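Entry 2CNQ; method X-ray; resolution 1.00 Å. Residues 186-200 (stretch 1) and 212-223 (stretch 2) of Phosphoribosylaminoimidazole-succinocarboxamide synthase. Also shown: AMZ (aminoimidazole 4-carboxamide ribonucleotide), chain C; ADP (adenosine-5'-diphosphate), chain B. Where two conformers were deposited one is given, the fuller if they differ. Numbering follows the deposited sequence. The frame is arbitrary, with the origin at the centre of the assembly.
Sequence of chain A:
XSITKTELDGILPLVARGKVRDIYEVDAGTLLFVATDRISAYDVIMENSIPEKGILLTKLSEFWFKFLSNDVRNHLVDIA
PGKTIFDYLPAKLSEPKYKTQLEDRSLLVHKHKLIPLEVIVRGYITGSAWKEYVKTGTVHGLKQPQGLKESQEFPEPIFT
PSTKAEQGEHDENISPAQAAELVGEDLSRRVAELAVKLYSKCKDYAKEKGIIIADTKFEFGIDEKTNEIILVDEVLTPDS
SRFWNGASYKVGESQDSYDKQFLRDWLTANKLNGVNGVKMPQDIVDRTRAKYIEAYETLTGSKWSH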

# COMPACT_ATOMS: atom_id res chain seq x y z
N ASP A 186 -3.13 16.30 18.22
CA ASP A 186 -1.76 15.94 18.43
C ASP A 186 -1.42 14.76 17.57
O ASP A 186 -0.41 14.75 16.90
N LEU A 187 -2.28 13.77 17.59
CA LEU A 187 -1.99 12.57 16.85
C LEU A 187 -1.95 12.85 15.38
O LEU A 187 -1.10 12.36 14.69
N SER A 188 -2.87 13.65 14.88
CA SER A 188 -2.87 13.94 13.46
C SER A 188 -1.60 14.60 13.03
O SER A 188 -1.08 14.31 11.98
N ARG A 189 -1.09 15.53 13.82
CA ARG A 189 0.14 16.16 13.45
C ARG A 189 1.26 15.15 13.50
O ARG A 189 2.11 15.16 12.63
N ARG A 190 1.29 14.30 14.50
CA ARG A 190 2.32 13.31 14.57
C ARG A 190 2.27 12.40 13.38
O ARG A 190 3.28 12.03 12.83
N VAL A 191 1.07 12.00 12.99
CA VAL A 191 0.87 11.19 11.83
C VAL A 191 1.40 11.90 10.62
O VAL A 191 2.14 11.31 9.84
N ALA A 192 1.05 13.14 10.45
CA ALA A 192 1.49 13.86 9.29
C ALA A 192 2.97 13.94 9.22
O ALA A 192 3.57 13.74 8.18
N GLU A 193 3.58 14.27 10.33
CA GLU A 193 4.99 14.47 10.30
C GLU A 193 5.72 13.18 10.10
O GLU A 193 6.67 13.15 9.36
N LEU A 194 5.26 12.13 10.72
CA LEU A 194 5.92 10.87 10.57
C LEU A 194 5.75 10.39 9.16
O LEU A 194 6.67 9.90 8.56
N ALA A 195 4.56 10.50 8.64
CA ALA A 195 4.33 10.02 7.30
C ALA A 195 5.22 10.73 6.32
O ALA A 195 5.78 10.10 5.44
N VAL A 196 5.34 12.03 6.44
CA VAL A 196 6.18 12.76 5.53
C VAL A 196 7.62 12.35 5.72
O VAL A 196 8.33 12.20 4.76
N LYS A 197 8.03 12.16 6.95
CA LYS A 197 9.38 11.76 7.20
C LYS A 197 9.68 10.42 6.55
O LYS A 197 10.69 10.25 5.90
N LEU A 198 8.79 9.46 6.76
CA LEU A 198 8.99 8.16 6.18
C LEU A 198 8.98 8.25 4.69
O LEU A 198 9.82 7.69 4.03
N TYR A 199 8.02 8.94 4.15
CA TYR A 199 7.95 9.09 2.73
C TYR A 199 9.21 9.70 2.19
O TYR A 199 9.74 9.22 1.22
N SER A 200 9.68 10.78 2.77
CA SER A 200 10.82 11.45 2.23
C SER A 200 12.03 10.57 2.23
O SER A 200 12.79 10.58 1.28
N ILE A 212 10.73 7.47 -8.89
CA ILE A 212 10.04 8.52 -8.19
C ILE A 212 8.85 7.92 -7.52
O ILE A 212 7.98 7.36 -8.17
N ILE A 213 8.79 8.03 -6.22
CA ILE A 213 7.60 7.65 -5.51
C ILE A 213 6.72 8.86 -5.55
O ILE A 213 6.95 9.84 -4.86
N ALA A 214 5.72 8.85 -6.40
CA ALA A 214 4.92 10.02 -6.55
C ALA A 214 4.11 10.29 -5.31
O ALA A 214 4.01 11.41 -4.86
N ASP A 215 3.53 9.23 -4.78
CA ASP A 215 2.69 9.31 -3.64
C ASP A 215 2.56 7.92 -3.08
O ASP A 215 2.96 6.94 -3.68
N THR A 216 2.01 7.85 -1.89
CA THR A 216 1.84 6.58 -1.26
C THR A 216 0.83 6.72 -0.16
O THR A 216 0.63 7.78 0.37
N LYS A 217 0.24 5.60 0.17
CA LYS A 217 -0.67 5.48 1.27
C LYS A 217 -0.07 4.59 2.29
O LYS A 217 0.18 3.43 2.03
N PHE A 218 0.16 5.13 3.46
CA PHE A 218 0.54 4.36 4.61
C PHE A 218 -0.69 4.12 5.44
O PHE A 218 -1.64 4.85 5.38
N GLU A 219 -0.60 3.12 6.28
CA GLU A 219 -1.50 2.94 7.36
C GLU A 219 -0.72 2.87 8.62
O GLU A 219 0.33 2.26 8.68
N PHE A 220 -1.25 3.53 9.61
CA PHE A 220 -0.65 3.57 10.91
C PHE A 220 -1.60 3.05 11.93
O PHE A 220 -2.79 3.28 11.87
N GLY A 221 -1.04 2.39 12.90
CA GLY A 221 -1.70 2.07 14.12
C GLY A 221 -1.14 2.90 15.22
O GLY A 221 -0.21 3.68 15.06
N ILE A 222 -1.73 2.73 16.38
CA ILE A 222 -1.31 3.44 17.53
C ILE A 222 -1.29 2.46 18.66
O ILE A 222 -2.25 1.78 18.93
N ASP A 223 -0.17 2.38 19.32
CA ASP A 223 -0.04 1.60 20.52
C ASP A 223 -0.18 2.56 21.64
O ASP A 223 0.74 3.31 21.98

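A helix laid across a strand illustrates a general principle: a strand has two sides, and alternate residues can serve quite different purposes. In this 1.00 Å structure of phosphoribosylaminoimidazole-succinocarboxamide synthase, the helix 186-200 passes the strand 212-223 with a closest axial approach of 10.0 Å and an angle of 133° between their N-to-C directions. Each step of four residues along the helix is matched by a step of two back along the strand: the nearest CA pairs are Leu187 and Ile222, Val191 and Phe220, Ala195 and Phe218, and Tyr199 and Thr216.

Along the strand, Ile212 sends the end of its side chain away from the helix, and contact begins with Ile213. This residue points toward the helix with chi1 m and chi2 t, and its CG2 lies 3.7 Å from CE1 of Tyr199. Its backbone supplies the one hydrogen bond between the stretches: Tyr199 OH donates to Ile213 O at 2.6 Å, with the acceptor near the plane of the ring, at its edge. Tyr199 leaves its helix sideways, but its t rotamer carries the phenol to the strand, so a buried hydroxyl is satisfied by a main-chain carbonyl.

Ala214 and Asp215 turn their CB atoms away from the helix. Asp215, chi1 p, instead accepts a hydrogen bond at OD2 from O2 of the bound AMZ, 2.6 Å away. Thr216 points back toward the helix; in its t rotamer, CG2 comes within 4.0 Å of Tyr199 CD1, while its hydroxyl is hydrogen-bonded elsewhere in the structure.

Lys217 is out of reach of the helix. Its CE approaches O5 of AMZ at 3.5 Å, and its NZ forms a salt bridge with Glu219 OE1 at 2.8 Å. Between these two in sequence, Phe218 points toward the helix with chi1 m. Its ring meets the helix backbone edge-on, with CE2 3.5 Å from Ala195 O, and its CZ lies 4.0 Å from Leu198 CB. Ala195 CB lies 4.1 Å from Phe218 CD2, beside the contact of the ring edge with the main chain.

Glu219, chi1 m and chi2 t, uses its other carboxylate oxygen, OE2, to accept a 2.6 Å hydrogen bond from O2' of ADP. Phe220 then returns to the helix, again with chi1 m. Its CE2 sits 3.5 Å from Val191 O, and aliphatic groups line the ring: of the Phe220 ring, CD2 lies 3.8 Å from Val191 CG1, CZ 3.9 Å from Ala195 CB and 4.0 Å from Leu194 CD2, and CE1 4.1 Å from Leu198 CD1.

Gly221 has no side chain to contribute. Ile222, with chi1 t and chi2 p, extends the apolar row, its CD1 meeting Leu187 CD1 at 4.1 Å; the guanidinium of Arg190 lies nearby. Asp223 is beyond reach of the helix. The lesson is one of alternation: from Thr216 to Ile222 the even-numbered residues pack against the helix, while Asp215, Lys217 and Glu219 attend to the ligands.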

# COMPACT_ATOMS: atom_id res chain seq x y z
CB ASP A 186 -1.48 15.69 19.89
CG ASP A 186 -1.61 16.95 20.73
OD1 ASP A 186 -1.94 16.83 21.91
OD2 ASP A 186 -1.39 18.05 20.22
CB LEU A 187 -3.00 11.50 17.18
CG LEU A 187 -2.76 10.19 16.46
CD1 LEU A 187 -1.39 9.61 16.80
CD2 LEU A 187 -3.86 9.23 16.80
CB SER A 188 -4.03 14.87 13.13
OG SER A 188 -4.16 15.12 11.73
CB ARG A 189 0.45 17.30 14.39
CG ARG A 189 1.68 18.06 13.93
CD ARG A 189 2.06 19.07 14.93
NE ARG A 189 3.14 19.94 14.49
CZ ARG A 189 2.96 21.13 13.95
NH1 ARG A 189 4.02 21.83 13.61
NH2 ARG A 189 1.76 21.61 13.74
CB ARG A 190 2.18 12.48 15.82
CG ARG A 190 2.53 13.22 17.06
CD ARG A 190 2.16 12.44 18.27
NE ARG A 190 2.90 11.20 18.34
CZ ARG A 190 2.55 10.15 19.05
NH1 ARG A 190 1.43 10.13 19.74
NH2 ARG A 190 3.34 9.09 19.06
CB VAL A 191 -0.61 10.89 11.67
CG1 VAL A 191 -0.94 10.38 10.30
CG2 VAL A 191 -1.05 9.93 12.75
CB ALA A 192 0.93 15.26 9.35
CB GLU A 193 5.45 15.16 11.54
CG GLU A 193 4.96 16.58 11.55
CD GLU A 193 5.52 17.37 12.67
OE1 GLU A 193 5.30 18.58 12.66
OE2 GLU A 193 6.14 16.80 13.56
CB LEU A 194 5.35 9.87 11.53
CG LEU A 194 5.89 8.46 11.42
CD1 LEU A 194 7.38 8.46 11.65
CD2 LEU A 194 5.20 7.57 12.39
CB ALA A 195 2.88 10.21 6.94
CB VAL A 196 5.99 14.26 5.66
CG1 VAL A 196 7.08 15.02 5.00
CG2 VAL A 196 4.63 14.62 5.10
CB LYS A 197 9.61 11.69 8.68
CG LYS A 197 11.04 11.55 9.03
CD LYS A 197 11.26 11.52 10.51
CE LYS A 197 11.07 12.85 11.14
NZ LYS A 197 11.67 12.85 12.50
CB LEU A 198 7.93 7.19 6.64
CG LEU A 198 7.85 6.95 8.13
CD1 LEU A 198 6.72 6.02 8.43
CD2 LEU A 198 9.14 6.41 8.67
CB TYR A 199 6.76 9.95 2.33
CG TYR A 199 6.83 10.36 0.92
CD1 TYR A 199 6.41 9.53 -0.07
CD2 TYR A 199 7.36 11.57 0.59
CE1 TYR A 199 6.55 9.90 -1.39
CE2 TYR A 199 7.50 11.95 -0.72
CZ TYR A 199 7.08 11.10 -1.70
OH TYR A 199 7.27 11.54 -2.96
CB SER A 200 11.12 12.71 3.00
OG SER A 200 10.17 13.68 2.62
CB ILE A 212 9.62 9.60 -9.17
CG1 ILE A 212 10.84 10.34 -9.68
CG2 ILE A 212 8.67 10.55 -8.47
CD1 ILE A 212 10.56 11.28 -10.79
CB ILE A 213 7.88 7.27 -4.08
CG1 ILE A 213 8.96 6.21 -3.98
CG2 ILE A 213 6.59 6.78 -3.46
CD1 ILE A 213 9.32 5.85 -2.60
CB ALA A 214 4.02 9.86 -7.70
CB ASP A 215 1.36 9.96 -3.99
CG ASP A 215 0.61 9.29 -5.08
OD1 ASP A 215 -0.16 10.01 -5.72
OD2 ASP A 215 0.74 8.08 -5.24
CB THR A 216 3.16 6.08 -0.68
OG1 THR A 216 3.07 4.70 -0.41
CG2 THR A 216 3.57 6.78 0.56
CB LYS A 217 -1.99 4.93 0.79
CG LYS A 217 -3.02 4.76 1.87
CD LYS A 217 -2.99 3.47 2.63
CE LYS A 217 -3.41 2.32 1.80
NZ LYS A 217 -3.26 1.02 2.50
CB PHE A 218 1.52 5.13 5.46
CG PHE A 218 2.81 5.47 4.82
CD1 PHE A 218 3.65 4.50 4.34
CD2 PHE A 218 3.22 6.77 4.75
CE1 PHE A 218 4.86 4.83 3.84
CE2 PHE A 218 4.44 7.11 4.24
CZ PHE A 218 5.26 6.15 3.78
CB GLU A 219 -2.34 1.70 7.21
CG GLU A 219 -3.21 1.77 6.00
CD GLU A 219 -4.24 0.70 5.91
OE1 GLU A 219 -4.72 0.48 4.79
OE2 GLU A 219 -4.56 0.09 6.95
CB PHE A 220 -0.35 5.01 11.30
CG PHE A 220 0.74 5.72 10.53
CD1 PHE A 220 1.65 5.07 9.72
CD2 PHE A 220 0.86 7.09 10.64
CE1 PHE A 220 2.64 5.80 9.09
CE2 PHE A 220 1.88 7.78 10.01
CZ PHE A 220 2.76 7.13 9.27
CB ILE A 222 -2.22 4.65 17.81
CG1 ILE A 222 -1.75 5.42 19.03
CG2 ILE A 222 -3.69 4.26 17.93
CD1 ILE A 222 -0.51 6.18 18.83
CB ASP A 223 1.32 0.93 20.59
CG ASP A 223 1.49 0.15 21.84
OD1 ASP A 223 0.72 0.37 22.81
OD2 ASP A 223 2.37 -0.70 21.86
O5 AMZ C . -5.69 1.49 -0.67
C6 AMZ C . -6.14 2.61 -0.53
N2 AMZ C . -7.27 2.88 0.11
C3A AMZ C . -5.42 3.77 -1.04
C7A AMZ C . -4.27 3.73 -1.76
N3 AMZ C . -3.45 2.72 -2.11
N1 AMZ C . -5.83 5.04 -0.91
C5 AMZ C . -4.93 5.78 -1.52
N AMZ C . -3.98 4.99 -2.06
C1 AMZ C . -2.80 5.46 -2.75
C2 AMZ C . -2.92 5.46 -4.24
C3 AMZ C . -1.95 6.54 -4.63
O2 AMZ C . -0.66 5.96 -4.59
O1 AMZ C . -2.61 4.19 -4.75
O AMZ C . -2.64 6.80 -2.39
C AMZ C . -2.11 7.53 -3.49
C4 AMZ C . -2.99 8.69 -3.80
O3 AMZ C . -4.15 8.22 -4.46
P AMZ C . -5.17 9.29 -5.07
OP1 AMZ C . -5.85 9.95 -3.92
O4 AMZ C . -6.12 8.44 -5.89
OP2 AMZ C . -4.42 10.28 -5.89
PB ADP B . -8.51 -3.07 2.13
O1B ADP B . -7.40 -2.29 1.59
O2B ADP B . -9.30 -2.33 3.12
O3B ADP B . -9.43 -3.69 1.19
PA ADP B . -6.62 -5.16 2.62
O1A ADP B . -5.46 -4.32 2.31
O2A ADP B . -7.02 -6.20 1.68
O3A ADP B . -7.87 -4.26 2.96
O5' ADP B . -6.43 -5.87 4.00
C5' ADP B . -5.74 -5.34 5.10
C4' ADP B . -6.72 -4.95 6.17
O4' ADP B . -6.05 -5.14 7.41
C3' ADP B . -7.11 -3.51 6.14
O3' ADP B . -8.36 -3.33 6.75
C2' ADP B . -6.07 -2.88 7.03
O2' ADP B . -6.44 -1.63 7.53
C1' ADP B . -5.98 -3.91 8.09
N9 ADP B . -4.77 -3.93 8.86
C8 ADP B . -3.53 -3.71 8.41
N7 ADP B . -2.62 -3.90 9.32
C5 ADP B . -3.31 -4.25 10.42
C6 ADP B . -2.94 -4.62 11.74
N6 ADP B . -1.68 -4.67 12.11
N1 ADP B . -3.90 -4.84 12.63
C2 ADP B . -5.17 -4.83 12.24
N3 ADP B . -5.63 -4.58 11.02
C4 ADP B . -4.68 -4.28 10.13